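Local coordinates for leucine-rich repeat protein (Bacteroides thetaiotaomicron, PDB 4ECN) that is of unknown function but, as an extracellular leucine-rich repeat protein of a gut bacterium, probably binds other proteins, at residues T84-G89 against D107-T112; G11-K16 against L111-G116; D393-L398 against K415-D420; S676-S681 against S697-I702. All blocks are in the same frame, centred on the assembly; numbering follows the deposited sequence.

Contact 1 of 4, residues T84-G89 against D107-T112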
# COMPACT_ATOMS: atom_id res chain seq x y z
N THR A 84 -12.92 -32.35 -31.95
CA THR A 84 -12.85 -32.44 -30.49
C THR A 84 -14.23 -32.84 -29.94
O THR A 84 -15.26 -32.36 -30.41
CB THR A 84 -12.35 -31.13 -29.86
OG1 THR A 84 -11.31 -30.57 -30.66
CG2 THR A 84 -11.85 -31.34 -28.42
N TYR A 85 -14.21 -33.76 -28.97
CA TYR A 85 -15.35 -34.33 -28.25
C TYR A 85 -15.14 -34.20 -26.75
O TYR A 85 -14.00 -34.32 -26.26
CB TYR A 85 -15.53 -35.82 -28.60
CG TYR A 85 -15.94 -36.11 -30.03
CD1 TYR A 85 -15.02 -36.02 -31.07
CD2 TYR A 85 -17.19 -36.64 -30.32
CE1 TYR A 85 -15.38 -36.32 -32.38
CE2 TYR A 85 -17.55 -36.98 -31.62
CZ TYR A 85 -16.64 -36.82 -32.65
OH TYR A 85 -16.99 -37.15 -33.94
N LYS A 86 -16.23 -33.99 -26.00
CA LYS A 86 -16.15 -33.91 -24.55
C LYS A 86 -16.98 -35.05 -23.98
O LYS A 86 -18.16 -35.14 -24.30
CB LYS A 86 -16.61 -32.53 -24.02
CG LYS A 86 -16.37 -32.34 -22.51
CD LYS A 86 -17.16 -31.19 -21.87
CE LYS A 86 -18.64 -31.46 -21.73
NZ LYS A 86 -19.35 -30.34 -21.06
N ILE A 87 -16.33 -35.95 -23.21
CA ILE A 87 -16.97 -37.08 -22.51
C ILE A 87 -17.77 -36.49 -21.35
O ILE A 87 -17.22 -35.69 -20.58
CB ILE A 87 -15.95 -38.16 -22.03
CG1 ILE A 87 -14.98 -38.61 -23.13
CG2 ILE A 87 -16.66 -39.36 -21.37
CD1 ILE A 87 -13.68 -39.28 -22.57
N VAL A 88 -19.07 -36.85 -21.23
CA VAL A 88 -19.93 -36.37 -20.15
C VAL A 88 -19.85 -37.38 -18.99
O VAL A 88 -19.72 -36.99 -17.82
CB VAL A 88 -21.39 -36.11 -20.61
CG1 VAL A 88 -22.17 -35.34 -19.54
CG2 VAL A 88 -21.43 -35.35 -21.92
N GLY A 89 -19.89 -38.66 -19.36
CA GLY A 89 -19.81 -39.79 -18.44
C GLY A 89 -19.94 -41.08 -19.20
O GLY A 89 -20.07 -41.08 -20.43
N ASP A 107 -11.69 -34.40 -15.12
CA ASP A 107 -11.11 -33.15 -15.65
C ASP A 107 -10.33 -33.43 -16.96
O ASP A 107 -9.82 -32.51 -17.60
CB ASP A 107 -10.21 -32.48 -14.60
CG ASP A 107 -10.95 -32.12 -13.32
OD1 ASP A 107 -11.26 -33.04 -12.53
OD2 ASP A 107 -11.21 -30.91 -13.10
N ASP A 108 -10.29 -34.72 -17.36
CA ASP A 108 -9.73 -35.25 -18.61
C ASP A 108 -10.93 -35.56 -19.55
O ASP A 108 -10.96 -36.60 -20.21
CB ASP A 108 -8.85 -36.49 -18.32
CG ASP A 108 -9.55 -37.62 -17.55
OD1 ASP A 108 -9.90 -37.40 -16.35
OD2 ASP A 108 -9.69 -38.74 -18.12
N ASN A 109 -11.94 -34.67 -19.53
CA ASN A 109 -13.21 -34.82 -20.23
C ASN A 109 -13.08 -34.76 -21.76
O ASN A 109 -13.89 -35.38 -22.44
CB ASN A 109 -14.23 -33.76 -19.76
CG ASN A 109 -13.76 -32.32 -19.71
OD1 ASN A 109 -12.59 -31.98 -19.98
ND2 ASN A 109 -14.67 -31.44 -19.33
N GLU A 110 -12.06 -34.07 -22.31
CA GLU A 110 -11.91 -33.93 -23.76
C GLU A 110 -11.00 -35.00 -24.41
O GLU A 110 -10.05 -35.49 -23.80
CB GLU A 110 -11.37 -32.54 -24.12
CG GLU A 110 -12.44 -31.45 -24.08
CD GLU A 110 -12.00 -30.05 -24.47
OE1 GLU A 110 -11.30 -29.40 -23.66
OE2 GLU A 110 -12.42 -29.57 -25.55
N LEU A 111 -11.34 -35.34 -25.67
CA LEU A 111 -10.62 -36.24 -26.57
C LEU A 111 -10.81 -35.74 -28.02
O LEU A 111 -11.91 -35.34 -28.39
CB LEU A 111 -11.03 -37.74 -26.41
CG LEU A 111 -12.44 -38.27 -26.75
CD1 LEU A 111 -12.61 -38.50 -28.25
CD2 LEU A 111 -12.64 -39.63 -26.14
N THR A 112 -9.75 -35.77 -28.82
CA THR A 112 -9.83 -35.30 -30.20
C THR A 112 -9.54 -36.45 -31.16
O THR A 112 -8.48 -37.05 -31.10
CB THR A 112 -8.86 -34.12 -30.42
OG1 THR A 112 -9.01 -33.17 -29.35
CG2 THR A 112 -9.06 -33.44 -31.75
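Tyr85 and Leu111 form the hydrogen-bonded pair of an antiparallel strand pairing, Tyr85 N to Leu111 O and Leu111 N to Tyr85 O both at 2.9 Å, flanked by the non-hydrogen-bonded pairs Thr84-Thr112 and Lys86-Glu110. One more backbone bond, from Ile87 N to Asn109 O at 2.6 Å, extends the pairing into the loop before strand 110-113. On the buried face, Ile87 and Leu111 cross at about a right angle, with Ile87 CD1 3.7 Å from Leu111 CD2, while Leu111 CD1 turns to Tyr85 CB at 4.0 Å. An alanine in place of Ile87 would probably open a gap beside Leu111 CD2, leaving that branch freer to turn. The other face carries Thr84, Lys86, Glu110 and Thr112. There Thr84 CG2, anti to its backbone N, touches Thr112 OG1 at 3.5 Å, and the aliphatic part of Lys86 crosses the Asn109 side chain at a slant, CD 3.6 Å from ND2. Tyr85 OH bonds to Leu81 O, and its ring stacks with His50, just after strand 43-49. An antiparallel pairing with one face buried and the other exposed is consistent with a beta-sandwich-like domain, as in the transthyretin clan to which DUF4458 belongs.

Contact 2 of 4, residues G11-K16 against L111-G116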
# COMPACT_ATOMS: atom_id res chain seq x y z
N GLY A 11 -11.88 -40.94 -38.09
CA GLY A 11 -10.83 -41.52 -37.27
C GLY A 11 -11.37 -42.57 -36.32
O GLY A 11 -12.51 -43.02 -36.50
N TYR A 12 -10.56 -43.01 -35.34
CA TYR A 12 -10.99 -44.07 -34.42
C TYR A 12 -10.56 -43.80 -32.99
O TYR A 12 -9.56 -43.12 -32.75
CB TYR A 12 -10.46 -45.45 -34.86
CG TYR A 12 -11.02 -45.89 -36.20
CD1 TYR A 12 -12.20 -46.62 -36.28
CD2 TYR A 12 -10.38 -45.54 -37.39
CE1 TYR A 12 -12.73 -47.00 -37.51
CE2 TYR A 12 -10.92 -45.88 -38.63
CZ TYR A 12 -12.09 -46.62 -38.68
OH TYR A 12 -12.62 -46.98 -39.90
N VAL A 13 -11.36 -44.31 -32.04
CA VAL A 13 -11.14 -44.20 -30.60
C VAL A 13 -11.37 -45.56 -29.98
O VAL A 13 -12.21 -46.34 -30.44
CB VAL A 13 -12.03 -43.12 -29.91
CG1 VAL A 13 -11.63 -42.91 -28.46
CG2 VAL A 13 -11.96 -41.80 -30.64
N GLN A 14 -10.60 -45.84 -28.93
CA GLN A 14 -10.73 -47.01 -28.10
C GLN A 14 -10.48 -46.56 -26.70
O GLN A 14 -9.80 -45.55 -26.50
CB GLN A 14 -9.84 -48.18 -28.53
CG GLN A 14 -8.33 -47.97 -28.44
CD GLN A 14 -7.59 -49.20 -28.91
OE1 GLN A 14 -8.07 -49.97 -29.76
NE2 GLN A 14 -6.39 -49.39 -28.38
N PHE A 15 -11.08 -47.24 -25.72
CA PHE A 15 -10.93 -46.85 -24.33
C PHE A 15 -10.22 -47.94 -23.54
O PHE A 15 -10.38 -49.13 -23.82
CB PHE A 15 -12.30 -46.51 -23.70
CG PHE A 15 -13.00 -45.38 -24.41
CD1 PHE A 15 -12.73 -44.06 -24.09
CD2 PHE A 15 -13.92 -45.64 -25.42
CE1 PHE A 15 -13.36 -43.02 -24.77
CE2 PHE A 15 -14.55 -44.60 -26.10
CZ PHE A 15 -14.27 -43.29 -25.77
N LYS A 16 -9.38 -47.50 -22.60
CA LYS A 16 -8.59 -48.34 -21.71
C LYS A 16 -8.98 -47.97 -20.27
O LYS A 16 -8.81 -46.81 -19.89
CB LYS A 16 -7.09 -48.13 -22.01
CG LYS A 16 -6.25 -49.39 -22.08
CD LYS A 16 -4.78 -49.02 -22.23
CE LYS A 16 -3.85 -50.19 -22.48
NZ LYS A 16 -2.43 -49.73 -22.62
N LEU A 111 -11.34 -35.34 -25.67
CA LEU A 111 -10.62 -36.24 -26.57
C LEU A 111 -10.81 -35.74 -28.02
O LEU A 111 -11.91 -35.34 -28.39
CB LEU A 111 -11.03 -37.74 -26.41
CG LEU A 111 -12.44 -38.27 -26.75
CD1 LEU A 111 -12.61 -38.50 -28.25
CD2 LEU A 111 -12.64 -39.63 -26.14
N THR A 112 -9.75 -35.77 -28.82
CA THR A 112 -9.83 -35.30 -30.20
C THR A 112 -9.54 -36.45 -31.16
O THR A 112 -8.48 -37.05 -31.10
CB THR A 112 -8.86 -34.12 -30.42
OG1 THR A 112 -9.01 -33.17 -29.35
CG2 THR A 112 -9.06 -33.44 -31.75
N VAL A 113 -10.52 -36.76 -32.04
CA VAL A 113 -10.44 -37.78 -33.09
C VAL A 113 -9.65 -37.17 -34.24
O VAL A 113 -9.82 -35.98 -34.52
CB VAL A 113 -11.84 -38.28 -33.52
CG1 VAL A 113 -11.75 -39.42 -34.52
CG2 VAL A 113 -12.67 -38.71 -32.32
N VAL A 114 -8.75 -37.95 -34.86
CA VAL A 114 -7.91 -37.45 -35.96
C VAL A 114 -8.21 -38.25 -37.24
O VAL A 114 -8.43 -39.46 -37.18
CB VAL A 114 -6.40 -37.52 -35.60
CG1 VAL A 114 -5.52 -37.12 -36.77
CG2 VAL A 114 -6.10 -36.66 -34.37
N SER A 115 -8.22 -37.54 -38.39
CA SER A 115 -8.49 -38.13 -39.70
C SER A 115 -7.49 -39.26 -39.98
O SER A 115 -6.27 -39.02 -39.99
CB SER A 115 -8.43 -37.05 -40.79
OG SER A 115 -9.02 -37.49 -42.00
N GLY A 116 -8.02 -40.49 -40.08
CA GLY A 116 -7.26 -41.71 -40.31
C GLY A 116 -6.37 -42.12 -39.14
O GLY A 116 -5.39 -42.86 -39.33
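Val13 and Leu111 reach toward each other tip to tip, Val13 CG2 standing 4.1 Å from Leu111 CD1, and the other side chains are arranged about this pair. Val113 meets Val13 at about a right angle: the two CG2 methyls touch at 3.6 Å, each anti to its own carbonyl carbon. The second methyl of Val113, CG1, is anti to the backbone N (chi1 -175°) and lies against the main chain of Gly11, 3.6 Å from its CA. Phe15 also crosses Leu111 at about a right angle, offering CE1 to Leu111 CD2 at 3.7 Å, with CZ slightly farther from the same methyl. One face of the Phe15 ring is covered by Val13 CG1, 3.8 Å above the plane and offset toward the rim, which ties the neighbours-but-one on strand 10-18 together. Leu111 CD1 thus meets Val13 CG2, while CD2 lies between the Phe15 ring and Val13 CG1. At the end of the contact Gly11 CA comes within 3.2 Å of Val114 O as a CA-H...O contact. Strand 10-18 bonds instead to strands 73-81 and 118-124, whose residues Leu80, Leu119 and Leu123 border the same apolar layer. Two strands that face each other through side chains, about 7.4 Å apart at their axes, make up part of the hydrophobic core of the N-terminal DUF4458 beta-domain.

Contact 3 of 4, residues D393-L398 against K415-D420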
# COMPACT_ATOMS: atom_id res chain seq x y z
N ASP A 393 7.66 12.32 6.60
CA ASP A 393 7.93 12.79 7.97
C ASP A 393 8.94 11.95 8.71
O ASP A 393 8.94 10.72 8.59
CB ASP A 393 6.63 12.77 8.80
CG ASP A 393 5.54 13.75 8.42
OD1 ASP A 393 5.87 14.89 8.01
OD2 ASP A 393 4.36 13.43 8.67
N TYR A 394 9.72 12.63 9.56
CA TYR A 394 10.67 12.01 10.48
C TYR A 394 10.96 12.99 11.60
O TYR A 394 10.90 14.21 11.39
CB TYR A 394 11.97 11.54 9.78
CG TYR A 394 12.98 12.62 9.44
CD1 TYR A 394 12.81 13.44 8.34
CD2 TYR A 394 14.15 12.75 10.18
CE1 TYR A 394 13.76 14.41 8.00
CE2 TYR A 394 15.12 13.70 9.85
CZ TYR A 394 14.91 14.54 8.76
OH TYR A 394 15.84 15.51 8.44
N ASP A 395 11.21 12.47 12.81
CA ASP A 395 11.56 13.23 14.01
C ASP A 395 12.92 13.96 13.76
O ASP A 395 13.94 13.30 13.50
CB ASP A 395 11.61 12.26 15.21
CG ASP A 395 11.68 12.87 16.60
OD1 ASP A 395 12.41 13.87 16.77
OD2 ASP A 395 11.07 12.28 17.54
N GLN A 396 12.89 15.32 13.75
CA GLN A 396 14.06 16.17 13.44
C GLN A 396 15.21 15.97 14.42
O GLN A 396 16.35 16.26 14.06
CB GLN A 396 13.69 17.66 13.42
CG GLN A 396 12.93 18.05 12.17
CD GLN A 396 13.61 17.59 10.91
OE1 GLN A 396 14.75 17.95 10.59
NE2 GLN A 396 12.91 16.78 10.16
N ARG A 397 14.92 15.40 15.61
CA ARG A 397 15.95 15.08 16.61
C ARG A 397 16.81 13.86 16.17
O ARG A 397 17.82 13.61 16.81
CB ARG A 397 15.33 14.85 17.98
CG ARG A 397 14.67 16.13 18.53
CD ARG A 397 13.88 15.87 19.79
NE ARG A 397 12.86 14.84 19.60
CZ ARG A 397 12.14 14.30 20.57
NH1 ARG A 397 12.29 14.71 21.83
NH2 ARG A 397 11.26 13.34 20.30
N LEU A 398 16.49 13.18 15.04
CA LEU A 398 17.29 12.08 14.47
C LEU A 398 18.52 12.63 13.71
O LEU A 398 19.32 11.85 13.19
CB LEU A 398 16.45 11.18 13.52
CG LEU A 398 15.28 10.38 14.10
CD1 LEU A 398 14.34 9.95 13.02
CD2 LEU A 398 15.77 9.19 14.89
N LYS A 415 9.78 14.21 25.28
CA LYS A 415 9.19 13.06 24.59
C LYS A 415 10.29 12.21 23.90
O LYS A 415 11.26 12.79 23.41
CB LYS A 415 8.10 13.47 23.57
CG LYS A 415 8.57 14.28 22.36
CD LYS A 415 7.56 14.20 21.22
CE LYS A 415 8.12 14.73 19.91
NZ LYS A 415 7.23 14.43 18.76
N PRO A 416 10.17 10.86 23.88
CA PRO A 416 11.24 10.04 23.27
C PRO A 416 11.36 10.26 21.76
O PRO A 416 10.39 10.65 21.10
CB PRO A 416 10.81 8.60 23.56
CG PRO A 416 9.36 8.68 23.80
CD PRO A 416 9.11 10.01 24.45
N ILE A 417 12.56 10.01 21.22
CA ILE A 417 12.83 10.21 19.81
C ILE A 417 12.36 8.95 19.06
O ILE A 417 12.78 7.83 19.39
CB ILE A 417 14.32 10.57 19.55
CG1 ILE A 417 14.71 11.80 20.40
CG2 ILE A 417 14.54 10.85 18.06
CD1 ILE A 417 16.09 12.14 20.48
N LYS A 418 11.44 9.17 18.10
CA LYS A 418 10.79 8.17 17.25
C LYS A 418 11.70 7.71 16.12
O LYS A 418 11.92 8.49 15.19
CB LYS A 418 9.50 8.78 16.64
CG LYS A 418 8.45 9.26 17.64
CD LYS A 418 7.75 10.53 17.14
CE LYS A 418 6.68 11.05 18.09
NZ LYS A 418 7.20 11.36 19.46
N LYS A 419 12.20 6.43 16.16
CA LYS A 419 13.09 5.85 15.12
C LYS A 419 12.53 6.08 13.70
O LYS A 419 11.30 6.16 13.52
CB LYS A 419 13.37 4.34 15.33
CG LYS A 419 12.15 3.42 15.26
CD LYS A 419 12.51 1.94 15.28
CE LYS A 419 11.27 1.07 15.33
NZ LYS A 419 11.59 -0.38 15.43
N ASP A 420 13.43 6.21 12.70
CA ASP A 420 12.96 6.42 11.33
C ASP A 420 12.40 5.10 10.79
O ASP A 420 13.12 4.13 10.53
CB ASP A 420 14.05 7.01 10.42
CG ASP A 420 13.56 7.35 9.03
OD1 ASP A 420 12.32 7.45 8.84
OD2 ASP A 420 14.40 7.57 8.14
O HOH W 1 10.52 9.65 12.59
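Arg397 reaches across to the loop of Ile417, and its side chain carries much of the contact. CB starts against Ile417 CD1 at 3.8 Å. CD stays loosely near Ile417 CG1, then the chain bends at chi3 (-56°) and brings NE to Asp395 OD1, 3.0 Å away and almost exactly in the guanidinium plane. The grip is side-on: NH2 reaches Asp395 OD2, also at 3.0 Å, and both oxygens use their syn lone pairs. CZ lies under Ile417 CG1, which sits 3.5 Å above the guanidinium plane over its centre. At the tip, NH1 donates to Lys415 O at 2.7 Å, with a weak second bond from NH2 to the same oxygen. Asp395 is held further. OD1 also accepts from Arg397 N, closing an Asx turn, and OD2 is met from above the carboxylate plane by Lys418 N at 3.2 Å. These bonds fix the rotation of the carboxylate, and the nearby ammonium groups of Lys415 and Lys418 would probably favour its negative charge. Beside this polar network Leu398 CD2 packs on Ile417 CG2 at 3.8 Å, and a water links Asp395 N to Lys418 O. Tyr394 OH bonds outward to Asp650, and Ile417 N to Asn409 OD1. This is an Asx turn with a side-on Asp-Arg salt bridge in one loop, presenting Arg397 NH1 and Asp395 OD2 to the backbone of the loop beyond helix 402-409.

Contact 4 of 4, residues S676-S681 against S697-I702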
# COMPACT_ATOMS: atom_id res chain seq x y z
N SER A 676 10.01 24.91 17.42
CA SER A 676 10.77 24.37 18.55
C SER A 676 12.12 23.85 18.11
O SER A 676 13.09 24.04 18.83
CB SER A 676 9.98 23.26 19.23
OG SER A 676 8.68 23.71 19.61
N THR A 677 12.21 23.20 16.92
CA THR A 677 13.46 22.64 16.39
C THR A 677 13.79 23.30 15.04
O THR A 677 12.93 23.43 14.16
CB THR A 677 13.39 21.11 16.29
OG1 THR A 677 13.14 20.54 17.58
CG2 THR A 677 14.67 20.51 15.73
N VAL A 678 15.06 23.72 14.90
CA VAL A 678 15.58 24.35 13.68
C VAL A 678 16.80 23.55 13.27
O VAL A 678 17.74 23.44 14.06
CB VAL A 678 15.88 25.86 13.86
CG1 VAL A 678 16.54 26.44 12.61
CG2 VAL A 678 14.61 26.63 14.19
N THR A 679 16.73 22.91 12.07
CA THR A 679 17.83 22.09 11.59
C THR A 679 18.56 22.84 10.51
O THR A 679 17.98 23.16 9.47
CB THR A 679 17.36 20.72 11.09
OG1 THR A 679 16.41 20.16 12.01
CG2 THR A 679 18.53 19.77 10.80
N LEU A 680 19.83 23.14 10.78
CA LEU A 680 20.68 23.88 9.87
C LEU A 680 22.01 23.16 9.68
O LEU A 680 23.00 23.79 9.31
CB LEU A 680 20.90 25.30 10.40
CG LEU A 680 19.71 26.27 10.33
CD1 LEU A 680 19.91 27.45 11.25
CD2 LEU A 680 19.42 26.69 8.91
N SER A 681 22.03 21.84 9.91
CA SER A 681 23.23 21.01 9.75
C SER A 681 23.52 20.82 8.26
O SER A 681 22.59 20.90 7.45
CB SER A 681 23.07 19.68 10.47
OG SER A 681 21.93 19.00 10.00
N SER A 697 12.68 33.89 18.47
CA SER A 697 12.23 32.60 17.97
C SER A 697 12.19 31.57 19.13
O SER A 697 13.16 31.45 19.87
CB SER A 697 13.14 32.13 16.84
OG SER A 697 13.06 33.00 15.73
N PRO A 698 11.05 30.85 19.34
CA PRO A 698 10.98 29.92 20.49
C PRO A 698 11.67 28.59 20.20
O PRO A 698 11.04 27.53 20.28
CB PRO A 698 9.47 29.73 20.69
CG PRO A 698 8.87 30.03 19.37
CD PRO A 698 9.79 30.88 18.57
N ILE A 699 12.99 28.65 19.92
CA ILE A 699 13.80 27.48 19.60
C ILE A 699 14.27 26.81 20.90
O ILE A 699 14.85 27.48 21.76
CB ILE A 699 15.00 27.87 18.70
CG1 ILE A 699 14.55 28.76 17.52
CG2 ILE A 699 15.74 26.61 18.20
CD1 ILE A 699 15.68 29.32 16.63
N SER A 700 14.04 25.48 21.01
CA SER A 700 14.47 24.65 22.15
C SER A 700 15.59 23.69 21.75
O SER A 700 16.33 23.24 22.62
CB SER A 700 13.30 23.87 22.72
OG SER A 700 12.79 22.96 21.78
N THR A 701 15.71 23.37 20.44
CA THR A 701 16.77 22.53 19.87
C THR A 701 17.30 23.23 18.63
O THR A 701 16.50 23.56 17.74
CB THR A 701 16.26 21.10 19.57
OG1 THR A 701 15.62 20.56 20.73
CG2 THR A 701 17.37 20.16 19.16
N ILE A 702 18.63 23.49 18.56
CA ILE A 702 19.25 24.13 17.39
C ILE A 702 20.28 23.15 16.87
O ILE A 702 21.18 22.77 17.61
CB ILE A 702 19.84 25.56 17.67
CG1 ILE A 702 20.24 26.29 16.38
CG2 ILE A 702 20.99 25.59 18.69
CD1 ILE A 702 19.16 26.83 15.64
O HOH W 2 9.46 25.61 21.84
O HOH W 3 12.95 20.70 20.24
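Ser676 O is the polar hub of the contact, taking backbone N-H groups from two successive residues. Ser700 N donates to it at 2.8 Å, in the carbonyl plane on a lone pair, and Thr701 N at 3.1 Å, tilted from that plane. One register step on, Val678 N donates to Thr701 O at 3.2 Å, and the parallel pairing of strands 675-679 and 701-703 is under way. Thr677 CA adds a CA-H...O contact to Thr701 O.

Water serves the hydroxyls. One molecule lies between Thr677 OG1, Ser700 OG and Thr701 OG1, 2.7 Å from each; a second joins Ser676 OG to Pro698 O. Thr677 and Thr701 lie side by side pointing the same way, OG1 anti to the carbonyl carbon in both, which turns the two hydroxyls to the same water, and Thr677 OG1 is 3.7 Å from Thr701 CB. A valine in place of Thr677 would probably leave the shared water less firmly held, with Ser700 OG and Thr701 OG1 as its partners from the two segments.

Apolar packing occupies the other face. Val678 CG2 meets Ile699 CD1 at 3.8 Å, the two side chains crossing obliquely, while Val678 CB and Ile702 CD1 touch at 3.9 Å between side chains that run the same way. Leu692 of helix 690-694 covers Ile699 and Ile702, as expected for the interior of a leucine-rich repeat solenoid. Main-chain bonds thus set the strand register, the hydrocarbon face can be sealed by Leu692, and the threonine hydroxyls on the buried opposite face are satisfied at least in part through the shared water.

Contacts 1 and 2 belong to one N-terminal DUF4458 domain. Their centres are 11 Å apart, they share Leu111 and Thr112 on strand 110-113, and Tyr85 CE1 packs on Val113 CG2 at 3.6 Å. Contact 1 pairs that strand within its sheet, whereas contact 2 packs it across the core on strand 10-18. Contacts 3 and 4 follow later in the chain, on the opposite side of its centre; the centres of contacts 1 and 4 are about 78 Å apart. Contact 3 joins loops around helix 402-409 and touches contact 4, in the parallel sheet of the repeats, through Gln396 and Thr677. The protein thus joins N-terminal DUF4458 beta-domains to an elongated repeat region, both sampled here.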